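Local coordinates for Maltose/maltodextrin transport permease homologue (Bdellovibrio bacteriovorus HD100, PDB 6FFL), which binds maltotriose as the solute-binding domain (MalE) of a maltose/maltodextrin ABC transporter, where it is fused to the transmembrane subunit MalF, at residues Y272-N277 against K289-L294; E176-A181 against P340-P345; E21-F26 against I33-T38. All coordinates share one frame; numbering follows the deposited sequence.

Contact 1. Residues Y272-N277 against K289-L294; sequences YSLNAN and KLLKYL
Leu291 opens its fork toward two side chains of strand 272-274: CD1 presses on Tyr272 CB at 3.4 Å, a tight approach, while CD2 lies 3.9 Å from Leu274 CG. Its CG is anti to the backbone N (chi1 168°), which swings both methyls from the flank of the helix toward the strand. Tyr272 and Leu291 run past each other in opposite directions, so the leucine meets the root of the tyrosine and the phenol continues toward Leu294. There the two side chains cross almost at right angles, with Leu294 CD1 3.6 Å from Tyr272 CE1 and Leu294 CB equally near the hydroxyl oxygen. Methyl and ring meet obliquely.

The phenol is buried, yet its polar end has a partner. Tyr272 OH donates to a water lying at the ring edge, in its plane, at 2.6 Å, and that water donates in turn to Leu294 O at 2.8 Å. A single water therefore ties the end of the tyrosine to a carbonyl of the helix, across a contact that has no direct hydrogen bond. Tyr63 meets the ring of Tyr272, and Leu85 of helix 82-85 packs on Leu291. Strand and helix segments run nearly antiparallel, at 167°, with 9.8 Å between their axes, the layered packing of a helix on the central sheet in a lobe of the periplasmic binding-protein fold.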
loop_
_atom_site.group_PDB
_atom_site.type_symbol
_atom_site.label_atom_id
_atom_site.label_comp_id
_atom_site.label_asym_id
_atom_site.label_seq_id
_atom_site.Cartn_x
_atom_site.Cartn_y
_atom_site.Cartn_z
ATOM N N TYR A 272 -2.681 1.965 13.366
ATOM C CA TYR A 272 -2.314 2.965 14.361
ATOM C C TYR A 272 -1.248 2.440 15.315
ATOM O O TYR A 272 -1.290 1.279 15.738
ATOM C CB TYR A 272 -3.549 3.393 15.161
ATOM C CG TYR A 272 -4.653 4.014 14.316
ATOM C CD1 TYR A 272 -4.651 5.381 14.045
ATOM C CD2 TYR A 272 -5.690 3.241 13.805
ATOM C CE1 TYR A 272 -5.649 5.963 13.290
ATOM C CE2 TYR A 272 -6.694 3.811 13.029
ATOM C CZ TYR A 272 -6.664 5.178 12.778
ATOM O OH TYR A 272 -7.648 5.768 12.009
ATOM N N SER A 273 -0.293 3.309 15.644
ATOM C CA SER A 273 0.675 3.068 16.705
ATOM C C SER A 273 0.640 4.242 17.668
ATOM O O SER A 273 0.298 5.359 17.278
ATOM C CB SER A 273 2.108 2.904 16.161
ATOM O OG SER A 273 2.210 1.819 15.242
ATOM N N LEU A 274 1.007 3.978 18.926
ATOM C CA LEU A 274 1.089 4.993 19.977
ATOM C C LEU A 274 2.538 5.438 20.189
ATOM O O LEU A 274 3.427 4.602 20.359
ATOM C CB LEU A 274 0.525 4.437 21.286
ATOM C CG LEU A 274 -0.983 4.194 21.407
ATOM C CD1 LEU A 274 -1.285 3.577 22.771
ATOM C CD2 LEU A 274 -1.754 5.491 21.263
ATOM N N ASN A 275 2.762 6.755 20.190
ATOM C CA ASN A 275 4.077 7.327 20.461
ATOM C C ASN A 275 4.577 6.913 21.840
ATOM O O ASN A 275 3.838 6.953 22.831
ATOM C CB ASN A 275 3.990 8.854 20.357
ATOM C CG ASN A 275 5.337 9.523 20.141
ATOM O OD1 ASN A 275 6.378 9.015 20.552
ATOM N ND2 ASN A 275 5.318 10.685 19.483
ATOM N N ALA A 276 5.845 6.511 21.898
ATOM C CA ALA A 276 6.481 6.322 23.194
ATOM C C ALA A 276 6.531 7.630 23.983
ATOM O O ALA A 276 6.497 7.610 25.221
ATOM C CB ALA A 276 7.882 5.750 22.984
ATOM N N ASN A 277 6.622 8.771 23.289
ATOM C CA ASN A 277 6.606 10.098 23.913
ATOM C C ASN A 277 5.169 10.556 24.118
ATOM O O ASN A 277 4.436 10.717 23.140
ATOM C CB ASN A 277 7.306 11.133 23.024
ATOM C CG ASN A 277 8.751 10.808 22.753
ATOM O OD1 ASN A 277 9.477 10.401 23.653
ATOM N ND2 ASN A 277 9.189 11.015 21.507
ATOM N N LYS A 289 -8.076 6.347 24.125
ATOM C CA LYS A 289 -9.494 6.439 23.785
ATOM C C LYS A 289 -9.687 6.600 22.284
ATOM O O LYS A 289 -10.532 5.932 21.680
ATOM C CB LYS A 289 -10.150 7.605 24.523
ATOM C CG LYS A 289 -10.396 7.356 25.992
ATOM C CD LYS A 289 -11.043 8.568 26.634
ATOM C CE LYS A 289 -12.043 8.165 27.701
ATOM N NZ LYS A 289 -12.152 9.222 28.735
ATOM N N LEU A 290 -8.897 7.477 21.660
ATOM C CA LEU A 290 -9.032 7.700 20.227
ATOM C C LEU A 290 -8.647 6.456 19.437
ATOM O O LEU A 290 -9.309 6.115 18.448
ATOM C CB LEU A 290 -8.181 8.896 19.806
ATOM C CG LEU A 290 -8.323 9.304 18.339
ATOM C CD1 LEU A 290 -9.772 9.688 18.053
ATOM C CD2 LEU A 290 -7.388 10.455 18.018
ATOM N N LEU A 291 -7.573 5.777 19.854
ATOM C CA LEU A 291 -7.145 4.541 19.199
ATOM C C LEU A 291 -8.237 3.477 19.243
ATOM O O LEU A 291 -8.491 2.787 18.247
ATOM C CB LEU A 291 -5.874 4.022 19.877
ATOM C CG LEU A 291 -5.407 2.607 19.545
ATOM C CD1 LEU A 291 -5.009 2.570 18.117
ATOM C CD2 LEU A 291 -4.233 2.199 20.431
ATOM N N LYS A 292 -8.868 3.302 20.403
ATOM C CA LYS A 292 -9.953 2.332 20.507
ATOM C C LYS A 292 -11.140 2.743 19.641
ATOM O O LYS A 292 -11.773 1.896 19.002
ATOM C CB LYS A 292 -10.379 2.178 21.965
ATOM C CG LYS A 292 -9.325 1.529 22.878
ATOM C CD LYS A 292 -9.835 1.526 24.333
ATOM C CE LYS A 292 -8.900 0.790 25.278
ATOM N NZ LYS A 292 -9.319 0.956 26.711
ATOM N N TYR A 293 -11.452 4.039 19.599
ATOM C CA TYR A 293 -12.566 4.502 18.772
ATOM C C TYR A 293 -12.290 4.290 17.282
ATOM O O TYR A 293 -13.165 3.819 16.538
ATOM C CB TYR A 293 -12.853 5.973 19.061
ATOM C CG TYR A 293 -13.893 6.566 18.145
ATOM C CD1 TYR A 293 -15.233 6.214 18.272
ATOM C CD2 TYR A 293 -13.541 7.471 17.158
ATOM C CE1 TYR A 293 -16.194 6.748 17.435
ATOM C CE2 TYR A 293 -14.496 8.017 16.316
ATOM C CZ TYR A 293 -15.818 7.648 16.459
ATOM O OH TYR A 293 -16.770 8.184 15.626
ATOM N N LEU A 294 -11.088 4.644 16.818
ATOM C CA LEU A 294 -10.820 4.591 15.383
ATOM C C LEU A 294 -10.659 3.168 14.877
ATOM O O LEU A 294 -10.664 2.962 13.659
ATOM C CB LEU A 294 -9.572 5.412 15.029
ATOM C CG LEU A 294 -9.724 6.927 15.212
ATOM C CD1 LEU A 294 -8.391 7.641 14.987
ATOM C CD2 LEU A 294 -10.811 7.484 14.292
HETATM O O HOH W 1 -9.739 4.347 11.415
#

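Contact 2. Residues E176-A181 against P340-P345; sequences EAFLKA and PMPVTP
Pro342 gives up the most surface here, and it meets Leu179 through one methyl. Leu179 CD2 sits 3.7 Å from Pro342 CB and 3.9 Å from Pro342 CG, beside the CB-CG bond of the pyrrolidine ring. With CG roughly anti to its backbone N (chi1 -154°), the leucine side chain reaches out from its loop toward the proline, and the two groups meet at a slant. Phe178 supplies the third surface. Its CB does not aim at the 340-345 segment, but the far end of the ring arrives near it, CZ coming to 4.4 Å from Pro342 CG in an oblique, looser approach. Leu179 and Phe178 thus meet the same proline through neighbouring atoms of its ring, without any hydrogen bond between the segments.

Both segments are irregular. Residues 340-345 lead from strand 339-340, at the border of the large mixed sheet, into helix 346-362, a course consistent with one of the connections between the two lobes of a periplasmic binding protein. Pro342 points its CB toward the 176-181 loop, whereas that of Met341 points away, and Met341 touches a glucose of the bound maltotriose. The proline contact therefore lies behind a residue of the sugar pocket. Val347 of helix 346-362 packs on both Leu179 and Pro342, and the rings of Phe178 and Trp351 meet with their planes at about 45°. Further along, the hydroxyl of Thr344 is hydrogen-bonded to Gly183 O, just beyond the 176-181 loop.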
loop_
_atom_site.group_PDB
_atom_site.type_symbol
_atom_site.label_atom_id
_atom_site.label_comp_id
_atom_site.label_asym_id
_atom_site.label_seq_id
_atom_site.Cartn_x
_atom_site.Cartn_y
_atom_site.Cartn_z
ATOM N N GLU A 176 12.528 -16.011 -7.474
ATOM C CA GLU A 176 12.650 -15.953 -6.027
ATOM C C GLU A 176 11.971 -14.711 -5.450
ATOM O O GLU A 176 11.963 -13.639 -6.063
ATOM C CB GLU A 176 14.126 -15.962 -5.632
ATOM C CG GLU A 176 14.883 -17.221 -6.013
ATOM C CD GLU A 176 16.365 -16.970 -6.201
ATOM O OE1 GLU A 176 16.778 -16.613 -7.334
ATOM O OE2 GLU A 176 17.115 -17.122 -5.209
ATOM N N ALA A 177 11.419 -14.862 -4.244
ATOM C CA ALA A 177 10.946 -13.723 -3.463
ATOM C C ALA A 177 12.101 -12.769 -3.164
ATOM O O ALA A 177 13.271 -13.148 -3.195
ATOM C CB ALA A 177 10.313 -14.198 -2.152
ATOM N N PHE A 178 11.769 -11.513 -2.847
ATOM C CA PHE A 178 12.831 -10.531 -2.629
ATOM C C PHE A 178 13.398 -10.568 -1.218
ATOM O O PHE A 178 14.390 -9.888 -0.949
ATOM C CB PHE A 178 12.353 -9.107 -2.972
ATOM C CG PHE A 178 11.238 -8.575 -2.088
ATOM C CD1 PHE A 178 11.515 -8.017 -0.853
ATOM C CD2 PHE A 178 9.922 -8.564 -2.541
ATOM C CE1 PHE A 178 10.500 -7.504 -0.050
ATOM C CE2 PHE A 178 8.895 -8.046 -1.747
ATOM C CZ PHE A 178 9.190 -7.515 -0.498
ATOM N N LEU A 179 12.798 -11.336 -0.324
ATOM C CA LEU A 179 13.310 -11.555 1.022
ATOM C C LEU A 179 13.401 -13.057 1.233
ATOM O O LEU A 179 12.487 -13.792 0.851
ATOM C CB LEU A 179 12.368 -10.914 2.054
ATOM C CG LEU A 179 12.789 -10.441 3.435
ATOM C CD1 LEU A 179 13.983 -9.502 3.364
ATOM C CD2 LEU A 179 11.585 -9.756 4.086
ATOM N N LYS A 180 14.502 -13.519 1.816
ATOM C CA LYS A 180 14.638 -14.944 2.073
ATOM C C LYS A 180 13.656 -15.385 3.157
ATOM O O LYS A 180 12.957 -14.577 3.774
ATOM C CB LYS A 180 16.068 -15.285 2.477
ATOM C CG LYS A 180 17.057 -15.233 1.334
ATOM C CD LYS A 180 18.439 -15.621 1.807
ATOM C CE LYS A 180 19.379 -15.829 0.634
ATOM N NZ LYS A 180 20.721 -16.309 1.073
ATOM N N ALA A 181 13.615 -16.701 3.389
ATOM C CA ALA A 181 12.624 -17.269 4.297
ATOM C C ALA A 181 12.790 -16.748 5.718
ATOM O O ALA A 181 11.805 -16.644 6.458
ATOM C CB ALA A 181 12.711 -18.795 4.286
ATOM N N PRO A 340 2.096 -12.093 2.675
ATOM C CA PRO A 340 1.952 -11.084 3.734
ATOM C C PRO A 340 3.060 -10.044 3.678
ATOM O O PRO A 340 4.223 -10.363 3.422
ATOM C CB PRO A 340 2.037 -11.906 5.031
ATOM C CG PRO A 340 1.775 -13.312 4.618
ATOM C CD PRO A 340 2.282 -13.448 3.220
ATOM N N MET A 341 2.693 -8.798 3.963
ATOM C CA MET A 341 3.667 -7.722 4.031
ATOM C C MET A 341 4.696 -8.021 5.120
ATOM O O MET A 341 4.309 -8.247 6.275
ATOM C CB MET A 341 2.965 -6.400 4.335
ATOM C CG MET A 341 3.898 -5.207 4.511
ATOM S SD MET A 341 4.587 -4.723 2.898
ATOM C CE MET A 341 4.135 -2.992 2.823
ATOM N N PRO A 342 5.989 -8.052 4.806
ATOM C CA PRO A 342 6.991 -8.209 5.870
ATOM C C PRO A 342 7.176 -6.892 6.608
ATOM O O PRO A 342 7.001 -5.812 6.042
ATOM C CB PRO A 342 8.258 -8.622 5.109
ATOM C CG PRO A 342 8.102 -8.018 3.747
ATOM C CD PRO A 342 6.597 -8.007 3.459
ATOM N N VAL A 343 7.493 -6.980 7.905
ATOM C CA VAL A 343 7.549 -5.786 8.743
ATOM C C VAL A 343 8.877 -5.616 9.464
ATOM O O VAL A 343 9.045 -4.642 10.196
ATOM C CB VAL A 343 6.390 -5.735 9.764
ATOM C CG1 VAL A 343 5.025 -5.869 9.059
ATOM C CG2 VAL A 343 6.567 -6.813 10.859
ATOM N N THR A 344 9.831 -6.522 9.285
ATOM C CA THR A 344 11.120 -6.373 9.950
ATOM C C THR A 344 11.848 -5.134 9.417
ATOM O O THR A 344 11.600 -4.698 8.286
ATOM C CB THR A 344 11.988 -7.607 9.722
ATOM O OG1 THR A 344 12.169 -7.783 8.314
ATOM C CG2 THR A 344 11.327 -8.841 10.299
ATOM N N PRO A 345 12.749 -4.535 10.204
ATOM C CA PRO A 345 13.403 -3.301 9.736
ATOM C C PRO A 345 14.254 -3.521 8.498
ATOM O O PRO A 345 14.474 -2.575 7.734
ATOM C CB PRO A 345 14.245 -2.856 10.947
ATOM C CG PRO A 345 14.383 -4.073 11.790
ATOM C CD PRO A 345 13.154 -4.894 11.580
#

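Contact 3. Residues E21-F26 against I33-T38; sequences EALEKF and ITVQAT
Phe26, whose ring packs on the strand, is held by its own helix through a 2.9 Å bond from Phe26 N to Ala22 O; the same carbonyl has a second, weak hydrogen bond with the hydroxyl of Tyr293. Helix 13-29 is the crossover of a beta-alpha-beta unit that joins parallel, adjacent strands 4-9 and 34-39, and this contact lays residues 21-26, in the second half of the helix, over the second strand. Their segments run at 160° to each other with axes 8.6 Å apart.

Two side chains, one turn apart on the helix, do the work. Phe26 has CG anti to its backbone N (chi1 179°), and its ring comes to rest with one edge against Ile33: Ile33 CG2 is 3.7 Å from Phe26 CE2, close to the ring plane. The same side of the ring outline meets Val35 more obliquely, with Val35 CG2 4.1 Å from Phe26 CD2. Leu23 takes up the other branch of that valine, which it crosses at about a right angle, Leu23 CD2 lying 4.0 Å from Val35 CG1. Its other methyl reaches on to Ala37, with Leu23 CD1 at 3.9 Å from Ala37 CB. Val35 is thus divided, one methyl to the aromatic ring and one to the leucine.

Ile33, just before the strand, and Val35 and Ala37 within it point their CB atoms toward the helix, while Leu290 of helix 281-294 covers both Leu23 and Phe26. Glu27 adds a polar tie from the helix, its carboxylate accepting from Val35 N. Gln36, whose CB points away from the helix, turns its amide on to the next residue, NE2 donating to Ala37 O at 3.0 Å from 48° above the carbonyl plane.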
loop_
_atom_site.group_PDB
_atom_site.type_symbol
_atom_site.label_atom_id
_atom_site.label_comp_id
_atom_site.label_asym_id
_atom_site.label_seq_id
_atom_site.Cartn_x
_atom_site.Cartn_y
_atom_site.Cartn_z
ATOM N N GLU A 21 -14.913 12.743 9.269
ATOM C CA GLU A 21 -16.243 12.491 9.816
ATOM C C GLU A 21 -16.153 11.740 11.141
ATOM O O GLU A 21 -16.856 12.073 12.103
ATOM C CB GLU A 21 -17.088 11.709 8.809
ATOM C CG GLU A 21 -18.448 11.268 9.334
ATOM C CD GLU A 21 -19.310 10.595 8.275
ATOM O OE1 GLU A 21 -18.921 10.586 7.087
ATOM O OE2 GLU A 21 -20.390 10.078 8.633
ATOM N N ALA A 22 -15.282 10.732 11.208
ATOM C CA ALA A 22 -15.114 9.979 12.446
ATOM C C ALA A 22 -14.560 10.861 13.560
ATOM O O ALA A 22 -15.004 10.771 14.708
ATOM C CB ALA A 22 -14.197 8.778 12.201
ATOM N N LEU A 23 -13.579 11.711 13.244
ATOM C CA LEU A 23 -12.997 12.574 14.269
ATOM C C LEU A 23 -14.016 13.586 14.774
ATOM O O LEU A 23 -14.029 13.927 15.960
ATOM C CB LEU A 23 -11.759 13.284 13.721
ATOM C CG LEU A 23 -10.519 12.431 13.445
ATOM C CD1 LEU A 23 -9.375 13.322 12.971
ATOM C CD2 LEU A 23 -10.120 11.652 14.704
ATOM N N GLU A 24 -14.885 14.068 13.886
ATOM C CA GLU A 24 -15.919 15.008 14.299
ATOM C C GLU A 24 -16.869 14.356 15.299
ATOM O O GLU A 24 -17.252 14.974 16.299
ATOM C CB GLU A 24 -16.648 15.513 13.053
ATOM C CG GLU A 24 -17.866 16.379 13.273
ATOM C CD GLU A 24 -18.567 16.693 11.956
ATOM O OE1 GLU A 24 -17.918 17.282 11.062
ATOM O OE2 GLU A 24 -19.755 16.337 11.808
ATOM N N LYS A 25 -17.227 13.090 15.066
ATOM C CA LYS A 25 -18.079 12.372 16.009
ATOM C C LYS A 25 -17.347 12.103 17.320
ATOM O O LYS A 25 -17.950 12.196 18.396
ATOM C CB LYS A 25 -18.555 11.055 15.389
ATOM C CG LYS A 25 -19.404 10.187 16.284
ATOM C CD LYS A 25 -20.693 9.805 15.589
ATOM C CE LYS A 25 -21.691 9.216 16.582
ATOM N NZ LYS A 25 -21.304 7.852 17.035
ATOM N N PHE A 26 -16.052 11.785 17.246
ATOM C CA PHE A 26 -15.272 11.537 18.456
ATOM C C PHE A 26 -15.260 12.767 19.356
ATOM O O PHE A 26 -15.493 12.668 20.567
ATOM C CB PHE A 26 -13.845 11.115 18.095
ATOM C CG PHE A 26 -12.968 10.859 19.299
ATOM C CD1 PHE A 26 -13.046 9.655 19.987
ATOM C CD2 PHE A 26 -12.080 11.827 19.749
ATOM C CE1 PHE A 26 -12.247 9.414 21.101
ATOM C CE2 PHE A 26 -11.276 11.599 20.868
ATOM C CZ PHE A 26 -11.363 10.390 21.544
ATOM N N ILE A 33 -11.574 16.570 24.749
ATOM C CA ILE A 33 -10.559 16.070 23.831
ATOM C C ILE A 33 -10.840 16.630 22.445
ATOM O O ILE A 33 -11.955 16.494 21.929
ATOM C CB ILE A 33 -10.517 14.529 23.785
ATOM C CG1 ILE A 33 -10.387 13.930 25.183
ATOM C CG2 ILE A 33 -9.376 14.059 22.883
ATOM C CD1 ILE A 33 -10.393 12.413 25.175
ATOM N N THR A 34 -9.833 17.261 21.850
ATOM C CA THR A 34 -9.867 17.612 20.438
ATOM C C THR A 34 -8.660 16.995 19.745
ATOM O O THR A 34 -7.665 16.643 20.384
ATOM C CB THR A 34 -9.886 19.129 20.230
ATOM O OG1 THR A 34 -8.646 19.696 20.673
ATOM C CG2 THR A 34 -11.048 19.753 20.988
ATOM N N VAL A 35 -8.757 16.855 18.424
ATOM C CA VAL A 35 -7.777 16.106 17.648
ATOM C C VAL A 35 -7.322 16.944 16.464
ATOM O O VAL A 35 -8.153 17.456 15.708
ATOM C CB VAL A 35 -8.350 14.766 17.153
ATOM C CG1 VAL A 35 -7.268 13.965 16.410
ATOM C CG2 VAL A 35 -8.942 13.977 18.315
ATOM N N GLN A 36 -6.011 17.062 16.293
ATOM C CA GLN A 36 -5.422 17.669 15.106
ATOM C C GLN A 36 -4.867 16.570 14.206
ATOM O O GLN A 36 -3.965 15.827 14.608
ATOM C CB GLN A 36 -4.315 18.650 15.490
ATOM C CG GLN A 36 -3.478 19.126 14.312
ATOM C CD GLN A 36 -4.227 20.087 13.411
ATOM O OE1 GLN A 36 -4.720 21.121 13.866
ATOM N NE2 GLN A 36 -4.303 19.760 12.120
ATOM N N ALA A 37 -5.390 16.473 12.984
ATOM C CA ALA A 37 -4.920 15.478 12.033
ATOM C C ALA A 37 -4.022 16.131 10.993
ATOM O O ALA A 37 -4.289 17.247 10.538
ATOM C CB ALA A 37 -6.094 14.782 11.333
ATOM N N THR A 38 -2.958 15.434 10.623
ATOM C CA THR A 38 -2.008 15.933 9.638
ATOM C C THR A 38 -1.720 14.832 8.636
ATOM O O THR A 38 -1.353 13.723 9.032
ATOM C CB THR A 38 -0.696 16.385 10.295
ATOM O OG1 THR A 38 -0.945 17.498 11.154
ATOM C CG2 THR A 38 0.330 16.788 9.234
#

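Overall arrangement
Along the chain contact 3 closes first; contact 1 follows, nested within the long loop that contact 2 closes. Contacts 1 and 3 are neighbours, their centres 13 Å apart, and both pack a helix on the same mixed sheet; helices 13-29 and 281-294 touch, the ring of Tyr293 against that of Phe26, so the two contacts form one continuous layer. Contact 2 lies 27 Å from contact 1 and 35 Å from contact 3, centre to centre, and opposite contact 3 across the chain's centre. Strand 266-274 still links it to that sheet, through its pairing with strand 339-340. Contacts 1 and 3 thus belong to one lobe, and the 340-345 segment of contact 2 reaches the bound sugar through Met341.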